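Local coordinates for flagellar hook associated protein type 3 FlgL (Legionella pneumophila subsp. pneumophila, PDB 5YTI) that probably serves as a structural part of the bacterial flagellum, at the junction where the hook meets the filament, at residues D123-K128 / N181-I186; P145-L148 / Y154-N157; K309-S314 / A318-E323. All coordinates share one frame; numbering follows the deposited sequence.

Contact 1 of 3, residues D123-K128 / N181-I186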
ATOM      1  N   ASP A 123       0.142  -3.016 -21.395  1.00 90.55           N
ATOM      2  CA  ASP A 123       1.038  -2.567 -22.449  1.00 91.18           C
ATOM      3  C   ASP A 123       1.907  -1.491 -21.801  1.00 90.92           C
ATOM      4  O   ASP A 123       3.133  -1.516 -21.947  1.00 89.52           O
ATOM      5  CB  ASP A 123       0.278  -2.012 -23.678  1.00 94.26           C
ATOM      6  CG  ASP A 123      -0.433  -3.113 -24.523  1.00 96.23           C
ATOM      7  OD1 ASP A 123      -0.367  -4.292 -24.125  1.00100.20           O
ATOM      8  OD2 ASP A 123      -1.053  -2.802 -25.584  1.00 92.00           O
ATOM      9  N   TYR A 124       1.280  -0.590 -21.030  1.00 88.78           N
ATOM     10  CA  TYR A 124       2.019   0.495 -20.357  1.00 85.19           C
ATOM     11  C   TYR A 124       3.013  -0.069 -19.353  1.00 82.30           C
ATOM     12  O   TYR A 124       4.162   0.365 -19.281  1.00 79.06           O
ATOM     13  CB  TYR A 124       1.077   1.487 -19.664  1.00 85.25           C
ATOM     14  CG  TYR A 124       0.034   2.161 -20.560  1.00 85.48           C
ATOM     15  CD1 TYR A 124       0.304   2.485 -21.889  1.00 87.59           C
ATOM     16  CD2 TYR A 124      -1.200   2.504 -20.059  1.00 87.03           C
ATOM     17  CE1 TYR A 124      -0.635   3.106 -22.700  1.00 88.16           C
ATOM     18  CE2 TYR A 124      -2.147   3.126 -20.855  1.00 90.05           C
ATOM     19  CZ  TYR A 124      -1.863   3.426 -22.175  1.00 89.67           C
ATOM     20  OH  TYR A 124      -2.830   4.030 -22.940  1.00 91.17           O
ATOM     21  N   ALA A 125       2.589  -1.059 -18.589  1.00 81.79           N
ATOM     22  CA  ALA A 125       3.499  -1.653 -17.627  1.00 83.30           C
ATOM     23  C   ALA A 125       4.659  -2.330 -18.333  1.00 84.32           C
ATOM     24  O   ALA A 125       5.755  -2.425 -17.791  1.00 86.12           O
ATOM     25  CB  ALA A 125       2.772  -2.649 -16.757  1.00 82.69           C
ATOM     26  N   ASN A 126       4.421  -2.809 -19.548  1.00 84.87           N
ATOM     27  CA  ASN A 126       5.440  -3.576 -20.258  1.00 85.37           C
ATOM     28  C   ASN A 126       6.107  -2.745 -21.362  1.00 86.45           C
ATOM     29  O   ASN A 126       6.695  -3.299 -22.313  1.00 85.58           O
ATOM     30  CB  ASN A 126       4.835  -4.865 -20.836  1.00 84.25           C
ATOM     31  CG  ASN A 126       4.435  -5.856 -19.765  1.00 84.29           C
ATOM     32  OD1 ASN A 126       5.139  -6.047 -18.784  1.00 87.58           O
ATOM     33  ND2 ASN A 126       3.297  -6.485 -19.944  1.00 84.63           N
ATOM     34  N   THR A 127       6.028  -1.424 -21.240  1.00 85.31           N
ATOM     35  CA  THR A 127       6.659  -0.549 -22.207  1.00 87.14           C
ATOM     36  C   THR A 127       8.174  -0.665 -22.223  1.00 93.94           C
ATOM     37  O   THR A 127       8.820  -0.770 -21.154  1.00 93.58           O
ATOM     38  CB  THR A 127       6.408   0.910 -21.880  1.00 84.51           C
ATOM     39  OG1 THR A 127       5.014   1.127 -21.752  1.00 87.79           O
ATOM     40  CG2 THR A 127       6.948   1.766 -22.970  1.00 84.64           C
ATOM     41  N   LYS A 128       8.730  -0.598 -23.437  1.00101.78           N
ATOM     42  CA  LYS A 128      10.169  -0.482 -23.640  1.00106.84           C
ATOM     43  C   LYS A 128      10.550   0.991 -23.797  1.00112.31           C
ATOM     44  O   LYS A 128       9.819   1.762 -24.422  1.00109.70           O
ATOM     45  CB  LYS A 128      10.596  -1.280 -24.860  1.00108.11           C
ATOM     46  CG  LYS A 128      10.294  -2.760 -24.728  1.00110.62           C
ATOM     47  CD  LYS A 128      10.675  -3.518 -25.992  1.00115.66           C
ATOM     48  CE  LYS A 128      10.671  -5.031 -25.779  1.00117.48           C
ATOM     49  NZ  LYS A 128      11.471  -5.771 -26.809  1.00119.56           N
ATOM     50  N   ASN A 181       6.613  -1.281  -7.395  1.00 77.05           N
ATOM     51  CA  ASN A 181       6.129  -0.048  -6.787  1.00 77.10           C
ATOM     52  C   ASN A 181       4.985   0.584  -7.575  1.00 77.18           C
ATOM     53  O   ASN A 181       4.001   0.976  -6.982  1.00 79.75           O
ATOM     54  CB  ASN A 181       7.246   0.971  -6.594  1.00 76.84           C
ATOM     55  CG  ASN A 181       6.803   2.143  -5.775  1.00 76.75           C
ATOM     56  OD1 ASN A 181       6.170   1.987  -4.737  1.00 80.20           O
ATOM     57  ND2 ASN A 181       7.080   3.318  -6.255  1.00 77.04           N
ATOM     58  N   VAL A 182       5.088   0.672  -8.900  1.00 77.12           N
ATOM     59  CA  VAL A 182       4.093   1.439  -9.656  1.00 76.91           C
ATOM     60  C   VAL A 182       2.751   0.731  -9.812  1.00 76.26           C
ATOM     61  O   VAL A 182       1.722   1.337  -9.603  1.00 74.50           O
ATOM     62  CB  VAL A 182       4.603   1.831 -11.042  1.00 76.67           C
ATOM     63  CG1 VAL A 182       3.514   2.562 -11.795  1.00 77.56           C
ATOM     64  CG2 VAL A 182       5.839   2.697 -10.922  1.00 75.63           C
ATOM     65  N   PHE A 183       2.784  -0.561 -10.124  1.00 77.37           N
ATOM     66  CA  PHE A 183       1.589  -1.294 -10.506  1.00 77.24           C
ATOM     67  C   PHE A 183       1.093  -2.374  -9.555  1.00 75.82           C
ATOM     68  O   PHE A 183      -0.087  -2.665  -9.560  1.00 75.36           O
ATOM     69  CB  PHE A 183       1.831  -1.939 -11.867  1.00 78.69           C
ATOM     70  CG  PHE A 183       2.087  -0.950 -12.967  1.00 78.07           C
ATOM     71  CD1 PHE A 183       1.045  -0.321 -13.591  1.00 78.68           C
ATOM     72  CD2 PHE A 183       3.374  -0.674 -13.381  1.00 78.88           C
ATOM     73  CE1 PHE A 183       1.279   0.592 -14.607  1.00 80.82           C
ATOM     74  CE2 PHE A 183       3.624   0.234 -14.395  1.00 80.32           C
ATOM     75  CZ  PHE A 183       2.576   0.869 -15.015  1.00 79.86           C
HETATM   76  N   MSE A 184       1.960  -2.985  -8.752  1.00 77.22           N
HETATM   77  CA  MSE A 184       1.555  -4.205  -8.026  1.00 79.54           C
HETATM   78  C   MSE A 184       1.125  -4.046  -6.584  1.00 82.35           C
HETATM   79  O   MSE A 184       0.163  -4.678  -6.137  1.00 87.10           O
HETATM   80  CB  MSE A 184       2.629  -5.279  -8.063  1.00 79.71           C
HETATM   81  CG  MSE A 184       3.273  -5.420  -9.441  1.00 82.72           C
HETATM   82 SE   MSE A 184       2.178  -6.427 -10.742  1.00 85.62          SE
HETATM   83  CE  MSE A 184       1.771  -7.933  -9.542  1.00 85.85           C
ATOM     84  N   ARG A 185       1.826  -3.246  -5.806  1.00 83.97           N
ATOM     85  CA  ARG A 185       1.525  -3.200  -4.381  1.00 86.48           C
ATOM     86  C   ARG A 185       0.729  -1.962  -4.061  1.00 86.95           C
ATOM     87  O   ARG A 185       1.279  -0.878  -3.948  1.00 87.53           O
ATOM     88  CB  ARG A 185       2.808  -3.208  -3.575  1.00 89.11           C
ATOM     89  CG  ARG A 185       3.821  -4.237  -4.028  1.00 89.49           C
ATOM     90  CD  ARG A 185       3.198  -5.592  -4.278  1.00 91.11           C
ATOM     91  NE  ARG A 185       4.246  -6.584  -4.490  1.00 92.51           N
ATOM     92  CZ  ARG A 185       4.017  -7.887  -4.577  1.00 96.01           C
ATOM     93  NH1 ARG A 185       2.775  -8.350  -4.490  1.00 98.61           N
ATOM     94  NH2 ARG A 185       5.024  -8.731  -4.746  1.00 97.01           N
ATOM     95  N   ILE A 186      -0.580  -2.141  -3.947  1.00 89.41           N
ATOM     96  CA  ILE A 186      -1.528  -1.055  -3.714  1.00 87.32           C
ATOM     97  C   ILE A 186      -2.545  -1.691  -2.830  1.00 87.89           C
ATOM     98  O   ILE A 186      -3.025  -2.776  -3.132  1.00 88.68           O
ATOM     99  CB  ILE A 186      -2.218  -0.629  -5.000  1.00 85.19           C
ATOM    100  CG1 ILE A 186      -1.170  -0.269  -6.029  1.00 84.69           C
ATOM    101  CG2 ILE A 186      -3.150   0.530  -4.747  1.00 85.61           C
ATOM    102  CD1 ILE A 186      -1.755   0.337  -7.275  1.00 85.93           C
TER
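Phe183 lays one face of its ring over the methyl group of Ala125. The Ala125 CB sits over the ring centre, 3.8 Å from the centroid and 11° off the ring normal, a CH-pi contact with the last helical residue of helix 104-125. Beside the methyl, Phe183 CE2 comes 3.7 Å from Ala125 CA, so the ring also rests on the backbone there. With CG anti to its own carbonyl carbon (chi1 -62°), Phe183 directs the ring from helix 179-184 straight at this helix end. Val182 CG1 of its own helix covers the opposite face, offset toward the rim.

Just beyond, Asn126 leaves the helix and Thr127 turns back: its OG1 bonds to Tyr124 O at 2.7 Å, tilted 31° from the carbonyl plane. Thr127 N reaches the same oxygen from the same side at 3.2 Å, so two donors meet at a carbonyl of the last turn.

Phe136 meets the Phe183 ring edge-to-face, while Phe297 of helix 296-307 packs on Ala125.

Between these two segments the joint is wholly apolar, small methyl against flat ring, which implies that this contact rests on burial of a methyl under a ring, without directional bonds.

Contact 2 of 3, residues P145-L148 / Y154-N157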
ATOM      1  N   PRO A 145       8.236  -7.107 -17.591  1.00 86.13           N
ATOM      2  CA  PRO A 145       7.949  -6.973 -16.158  1.00 86.36           C
ATOM      3  C   PRO A 145       6.685  -7.667 -15.667  1.00 86.90           C
ATOM      4  O   PRO A 145       6.723  -8.301 -14.622  1.00 86.07           O
ATOM      5  CB  PRO A 145       7.865  -5.451 -15.944  1.00 85.56           C
ATOM      6  CG  PRO A 145       7.804  -4.845 -17.299  1.00 86.05           C
ATOM      7  CD  PRO A 145       8.483  -5.808 -18.229  1.00 86.10           C
ATOM      8  N   VAL A 146       5.578  -7.533 -16.406  1.00 89.52           N
ATOM      9  CA  VAL A 146       4.287  -8.068 -15.985  1.00 87.66           C
ATOM     10  C   VAL A 146       3.716  -9.065 -16.977  1.00 88.56           C
ATOM     11  O   VAL A 146       3.533  -8.738 -18.170  1.00 84.30           O
ATOM     12  CB  VAL A 146       3.263  -6.952 -15.807  1.00 90.55           C
ATOM     13  CG1 VAL A 146       2.034  -7.478 -15.075  1.00 92.07           C
ATOM     14  CG2 VAL A 146       3.867  -5.806 -15.012  1.00 92.26           C
ATOM     15  N   SER A 147       3.440 -10.272 -16.465  1.00 88.56           N
ATOM     16  CA  SER A 147       2.811 -11.352 -17.230  1.00 92.04           C
ATOM     17  C   SER A 147       1.796 -12.098 -16.363  1.00 97.03           C
ATOM     18  O   SER A 147       1.686 -11.825 -15.172  1.00101.96           O
ATOM     19  CB  SER A 147       3.862 -12.336 -17.716  1.00 91.68           C
ATOM     20  OG  SER A 147       4.412 -13.062 -16.626  1.00 93.33           O
ATOM     21  N   LEU A 148       1.088 -13.061 -16.952  1.00102.56           N
ATOM     22  CA  LEU A 148       0.034 -13.809 -16.262  1.00108.81           C
ATOM     23  C   LEU A 148       0.312 -15.319 -16.194  1.00110.73           C
ATOM     24  O   LEU A 148       0.174 -16.012 -17.197  1.00115.08           O
ATOM     25  CB  LEU A 148      -1.302 -13.517 -16.969  1.00114.63           C
ATOM     26  CG  LEU A 148      -2.414 -14.576 -17.132  1.00120.27           C
ATOM     27  CD1 LEU A 148      -3.765 -14.037 -16.653  1.00120.44           C
ATOM     28  CD2 LEU A 148      -2.504 -15.073 -18.583  1.00121.95           C
ATOM     29  N   TYR A 154      -1.834 -12.254 -12.175  1.00 97.87           N
ATOM     30  CA  TYR A 154      -0.716 -11.463 -12.753  1.00 93.58           C
ATOM     31  C   TYR A 154       0.449 -11.315 -11.800  1.00 90.35           C
ATOM     32  O   TYR A 154       0.244 -10.867 -10.683  1.00 90.47           O
ATOM     33  CB  TYR A 154      -1.166 -10.037 -13.065  1.00 93.24           C
ATOM     34  CG  TYR A 154      -2.091  -9.942 -14.225  1.00 92.04           C
ATOM     35  CD1 TYR A 154      -3.447 -10.132 -14.067  1.00 93.38           C
ATOM     36  CD2 TYR A 154      -1.607  -9.684 -15.488  1.00 92.91           C
ATOM     37  CE1 TYR A 154      -4.301 -10.053 -15.140  1.00 92.60           C
ATOM     38  CE2 TYR A 154      -2.452  -9.614 -16.566  1.00 93.29           C
ATOM     39  CZ  TYR A 154      -3.799  -9.797 -16.376  1.00 94.46           C
ATOM     40  OH  TYR A 154      -4.654  -9.735 -17.444  1.00100.91           O
ATOM     41  N   VAL A 155       1.664 -11.634 -12.250  1.00 89.77           N
ATOM     42  CA  VAL A 155       2.875 -11.522 -11.404  1.00 88.79           C
ATOM     43  C   VAL A 155       3.875 -10.537 -12.000  1.00 89.66           C
ATOM     44  O   VAL A 155       3.762 -10.136 -13.156  1.00 89.83           O
ATOM     45  CB  VAL A 155       3.618 -12.880 -11.191  1.00 88.32           C
ATOM     46  CG1 VAL A 155       2.682 -13.930 -10.615  1.00 89.46           C
ATOM     47  CG2 VAL A 155       4.269 -13.385 -12.479  1.00 87.75           C
ATOM     48  N   TYR A 156       4.876 -10.186 -11.196  1.00 91.10           N
ATOM     49  CA  TYR A 156       5.924  -9.246 -11.585  1.00 88.21           C
ATOM     50  C   TYR A 156       7.283  -9.966 -11.613  1.00 88.13           C
ATOM     51  O   TYR A 156       7.722 -10.581 -10.622  1.00 89.71           O
ATOM     52  CB  TYR A 156       5.931  -8.055 -10.612  1.00 86.36           C
ATOM     53  CG  TYR A 156       7.037  -7.080 -10.855  1.00 84.13           C
ATOM     54  CD1 TYR A 156       7.038  -6.271 -11.977  1.00 84.62           C
ATOM     55  CD2 TYR A 156       8.082  -6.962  -9.966  1.00 84.65           C
ATOM     56  CE1 TYR A 156       8.062  -5.379 -12.207  1.00 85.21           C
ATOM     57  CE2 TYR A 156       9.119  -6.070 -10.185  1.00 84.53           C
ATOM     58  CZ  TYR A 156       9.102  -5.283 -11.305  1.00 84.21           C
ATOM     59  OH  TYR A 156      10.125  -4.410 -11.533  1.00 84.55           O
ATOM     60  N   ASN A 157       7.928  -9.893 -12.768  1.00 86.50           N
ATOM     61  CA  ASN A 157       9.131 -10.676 -13.039  1.00 87.51           C
ATOM     62  C   ASN A 157      10.375  -9.793 -13.023  1.00 86.56           C
ATOM     63  O   ASN A 157      11.480 -10.246 -13.327  1.00 85.42           O
ATOM     64  CB  ASN A 157       9.016 -11.410 -14.393  1.00 85.76           C
ATOM     65  CG  ASN A 157       7.717 -12.170 -14.526  1.00 85.36           C
ATOM     66  OD1 ASN A 157       6.941 -11.894 -15.436  1.00 85.34           O
ATOM     67  ND2 ASN A 157       7.451 -13.108 -13.599  1.00 83.10           N
TER
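Leu148 and Tyr154 form the pair nearest the turn of this two-stranded antiparallel hairpin, with Leu148 CB lying over one face of the Tyr154 ring, offset toward the rim and 4.1 Å from CE2. Val146, on the same face of the sheet, is the bump between two tyrosines. Its branches part: CG1, anti to the backbone N (chi1 -167°), leans toward Tyr154 and comes 4.3 Å from CD2, whereas CG2 meets the edge of the Tyr156 ring, 4.4 Å from CD1. Pro145 CB lies 3.7 Å from Tyr156 CE1, packing beside the ring.

The other face carries the side chains of Ser147 and Val155. Between the strands these two residues form the hydrogen-bonded pair, flanked by the non-hydrogen-bonded pairs Val146-Tyr156 and Leu148-Tyr154. Val155 N gives a 2.9 Å bond to Ser147 O; the return bond from Ser147 N to Val155 O is weak. Beyond the strands, Asn157 N donates a nearly straight bond (171° at the hydrogen) to Pro145 O at 2.7 Å. Asn157 also curls its amide back over the strand, and Ser147 OG donates to a lone pair of Asn157 OD1 at 3.0 Å, in the carbonyl plane.

The face bearing Val146 and Tyr154 is packed on Leu122 of helix 104-125, and helix 296-307 touches both through Phe297 and Gln301. Tyr156 packs on helix 179-184, and its OH lies within bonding distance of the Asp159 and Phe136 carbonyl oxygens, able to give its proton to one at a time.

The hairpin is thus two-sided: Val146 and the two tyrosines make a knobbly surface that lies on helices, while the serine-asparagine bond adds a polar tie between the two segments on the opposite face.

Contact 3 of 3, residues K309-S314 / A318-E323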
ATOM      1  N   LYS A 309     -21.776 -10.269 -13.383  1.00103.36           N
ATOM      2  CA  LYS A 309     -22.635 -11.002 -12.463  1.00109.68           C
ATOM      3  C   LYS A 309     -24.075 -10.818 -12.899  1.00111.33           C
ATOM      4  O   LYS A 309     -24.384  -9.848 -13.561  1.00115.28           O
ATOM      5  CB  LYS A 309     -22.504 -10.478 -11.023  1.00112.52           C
ATOM      6  CG  LYS A 309     -21.141 -10.654 -10.380  1.00115.86           C
ATOM      7  CD  LYS A 309     -20.826 -12.109 -10.072  1.00120.80           C
ATOM      8  CE  LYS A 309     -19.403 -12.466 -10.503  1.00123.90           C
ATOM      9  NZ  LYS A 309     -19.096 -13.917 -10.371  1.00125.38           N
ATOM     10  N   PRO A 310     -24.964 -11.740 -12.510  1.00114.35           N
ATOM     11  CA  PRO A 310     -26.391 -11.460 -12.657  1.00114.43           C
ATOM     12  C   PRO A 310     -26.776 -10.129 -12.013  1.00109.25           C
ATOM     13  O   PRO A 310     -26.461  -9.907 -10.856  1.00104.15           O
ATOM     14  CB  PRO A 310     -27.058 -12.626 -11.901  1.00115.91           C
ATOM     15  CG  PRO A 310     -26.060 -13.735 -11.900  1.00114.17           C
ATOM     16  CD  PRO A 310     -24.698 -13.092 -11.973  1.00114.79           C
ATOM     17  N   TYR A 311     -27.456  -9.277 -12.772  1.00111.88           N
ATOM     18  CA  TYR A 311     -27.914  -7.953 -12.315  1.00119.02           C
ATOM     19  C   TYR A 311     -29.320  -7.707 -12.907  1.00126.71           C
ATOM     20  O   TYR A 311     -29.497  -6.820 -13.768  1.00135.56           O
ATOM     21  CB  TYR A 311     -26.917  -6.847 -12.775  1.00118.65           C
ATOM     22  CG  TYR A 311     -26.950  -5.459 -12.070  1.00115.86           C
ATOM     23  CD1 TYR A 311     -26.203  -5.214 -10.911  1.00113.67           C
ATOM     24  CD2 TYR A 311     -27.665  -4.390 -12.602  1.00114.88           C
ATOM     25  CE1 TYR A 311     -26.203  -3.972 -10.288  1.00111.05           C
ATOM     26  CE2 TYR A 311     -27.666  -3.146 -11.981  1.00113.41           C
ATOM     27  CZ  TYR A 311     -26.932  -2.945 -10.829  1.00110.82           C
ATOM     28  OH  TYR A 311     -26.930  -1.718 -10.222  1.00107.60           O
ATOM     29  N   THR A 312     -30.301  -8.514 -12.480  1.00125.83           N
ATOM     30  CA  THR A 312     -31.726  -8.321 -12.858  1.00124.24           C
ATOM     31  C   THR A 312     -32.645  -8.180 -11.618  1.00116.60           C
ATOM     32  O   THR A 312     -33.403  -7.226 -11.506  1.00113.08           O
ATOM     33  CB  THR A 312     -32.228  -9.445 -13.806  1.00127.31           C
ATOM     34  OG1 THR A 312     -31.622 -10.690 -13.438  1.00128.04           O
ATOM     35  CG2 THR A 312     -31.882  -9.133 -15.291  1.00128.36           C
ATOM     36  N   SER A 313     -32.536  -9.105 -10.674  1.00112.81           N
ATOM     37  CA  SER A 313     -33.337  -9.061  -9.461  1.00113.51           C
ATOM     38  C   SER A 313     -32.629  -8.263  -8.355  1.00115.50           C
ATOM     39  O   SER A 313     -31.416  -8.406  -8.182  1.00115.24           O
ATOM     40  CB  SER A 313     -33.637 -10.500  -8.973  1.00112.71           C
ATOM     41  OG  SER A 313     -32.734 -10.951  -7.968  1.00107.82           O
ATOM     42  N   SER A 314     -33.398  -7.452  -7.612  1.00115.05           N
ATOM     43  CA  SER A 314     -32.940  -6.722  -6.404  1.00112.34           C
ATOM     44  C   SER A 314     -31.953  -7.441  -5.508  1.00113.93           C
ATOM     45  O   SER A 314     -31.149  -6.799  -4.832  1.00110.40           O
ATOM     46  CB  SER A 314     -34.129  -6.385  -5.516  1.00110.67           C
ATOM     47  OG  SER A 314     -34.822  -5.279  -6.031  1.00110.38           O
ATOM     48  N   ALA A 318     -27.673  -6.383  -5.008  1.00107.18           N
ATOM     49  CA  ALA A 318     -27.105  -5.927  -3.756  1.00105.82           C
ATOM     50  C   ALA A 318     -25.802  -6.650  -3.480  1.00102.49           C
ATOM     51  O   ALA A 318     -24.982  -6.187  -2.683  1.00101.07           O
ATOM     52  CB  ALA A 318     -28.082  -6.151  -2.625  1.00107.46           C
ATOM     53  N   ALA A 319     -25.620  -7.797  -4.128  1.00101.96           N
ATOM     54  CA  ALA A 319     -24.370  -8.558  -3.989  1.00102.64           C
ATOM     55  C   ALA A 319     -23.306  -7.938  -4.882  1.00 98.54           C
ATOM     56  O   ALA A 319     -22.131  -8.259  -4.776  1.00 98.29           O
ATOM     57  CB  ALA A 319     -24.570 -10.041  -4.316  1.00102.42           C
ATOM     58  N   THR A 320     -23.757  -7.048  -5.750  1.00 97.61           N
ATOM     59  CA  THR A 320     -22.905  -6.198  -6.562  1.00 98.17           C
ATOM     60  C   THR A 320     -22.352  -5.012  -5.796  1.00 98.57           C
ATOM     61  O   THR A 320     -21.167  -4.686  -5.957  1.00100.35           O
ATOM     62  CB  THR A 320     -23.738  -5.611  -7.705  1.00100.01           C
ATOM     63  OG1 THR A 320     -24.017  -6.643  -8.631  1.00102.04           O
ATOM     64  CG2 THR A 320     -23.036  -4.491  -8.423  1.00102.17           C
ATOM     65  N   GLN A 321     -23.206  -4.357  -4.991  1.00 96.08           N
ATOM     66  CA  GLN A 321     -22.876  -3.045  -4.446  1.00 93.36           C
ATOM     67  C   GLN A 321     -21.738  -3.145  -3.454  1.00 89.43           C
ATOM     68  O   GLN A 321     -20.775  -2.400  -3.526  1.00 88.59           O
ATOM     69  CB  GLN A 321     -24.097  -2.363  -3.818  1.00 96.13           C
ATOM     70  CG  GLN A 321     -23.979  -0.834  -3.697  1.00 98.14           C
ATOM     71  CD  GLN A 321     -24.097  -0.117  -5.044  1.00101.01           C
ATOM     72  OE1 GLN A 321     -23.325  -0.386  -5.990  1.00 99.08           O
ATOM     73  NE2 GLN A 321     -25.074   0.802  -5.145  1.00100.41           N
ATOM     74  N   THR A 322     -21.807  -4.094  -2.545  1.00 88.15           N
ATOM     75  CA  THR A 322     -20.753  -4.195  -1.558  1.00 87.51           C
ATOM     76  C   THR A 322     -19.353  -4.177  -2.169  1.00 87.67           C
ATOM     77  O   THR A 322     -18.428  -3.519  -1.647  1.00 89.30           O
ATOM     78  CB  THR A 322     -20.889  -5.480  -0.775  1.00 86.46           C
ATOM     79  OG1 THR A 322     -22.169  -5.509  -0.130  1.00 84.82           O
ATOM     80  CG2 THR A 322     -19.764  -5.560   0.248  1.00 86.55           C
ATOM     81  N   GLU A 323     -19.227  -4.935  -3.254  1.00 86.71           N
ATOM     82  CA  GLU A 323     -18.007  -5.056  -4.014  1.00 86.32           C
ATOM     83  C   GLU A 323     -17.806  -3.842  -4.937  1.00 86.46           C
ATOM     84  O   GLU A 323     -16.684  -3.444  -5.153  1.00 87.90           O
ATOM     85  CB  GLU A 323     -18.012  -6.386  -4.793  1.00 87.12           C
ATOM     86  CG  GLU A 323     -17.071  -6.495  -6.006  1.00 89.27           C
ATOM     87  CD  GLU A 323     -15.697  -7.159  -5.761  1.00 89.27           C
ATOM     88  OE1 GLU A 323     -15.258  -7.280  -4.589  1.00 83.49           O
ATOM     89  OE2 GLU A 323     -15.029  -7.546  -6.779  1.00 89.83           O
TER
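Tyr311 meets Thr320 at the edge of its ring, and this is the main side-chain contact between the loop 309-314 and the start of helix 316-374. The two side chains cross at about a right angle. Thr320 CB lies in the ring plane. Of its two branches, OG1 lies close to that plane, 3.5 Å from Tyr311 CD1, while CG2 sits to one side of it, 3.7 Å from Tyr311 CE1. With CG anti to the backbone N (chi1 -162°), the far part of the Tyr311 ring comes nearer the helix.

Among backbone contacts, Ser314 O and Ala318 N lie 3.5 Å apart without counting as a bond, and Ala318 CB rests 3.8 Å from the same Ser314 O.

Polar ties lie around the contact. Ser313 leads into the helix, its OG weakly capping Val315 N, while Glu316 OE1 accepts from Ser313 N and also bonds to Thr312 OG1. The Tyr311 ring takes a cation-pi contact from Arg107 of helix 104-125.

Across the two segments, then, the fit is one of shape: the hydroxyl and methyl of Thr320 are both set against an aromatic C-H edge, which implies van der Waals packing between loop and helix, with no directional bond between Tyr311 and Thr320.

From the N-terminal side, the chain reaches the end of helix 104-125, and there contact 1 opens. Before it closes at helix 179-184, the chain makes the hairpin of contact 2, which is therefore nested inside the larger loop. The two also touch: Asn126 OD1 and Val146 N, 2.8 Å apart, probably form a hydrogen bond that joins the helix end to the first strand. Contact 3 follows in series, its centre about 31 Å from the centres of both others. Contact 1 joins the end of helix 104-125 to helix 179-184, contact 2 pairs strands 146-148 and 154-156, and contact 3 sets the loop after helix 296-307 against the first turns of helix 316-374.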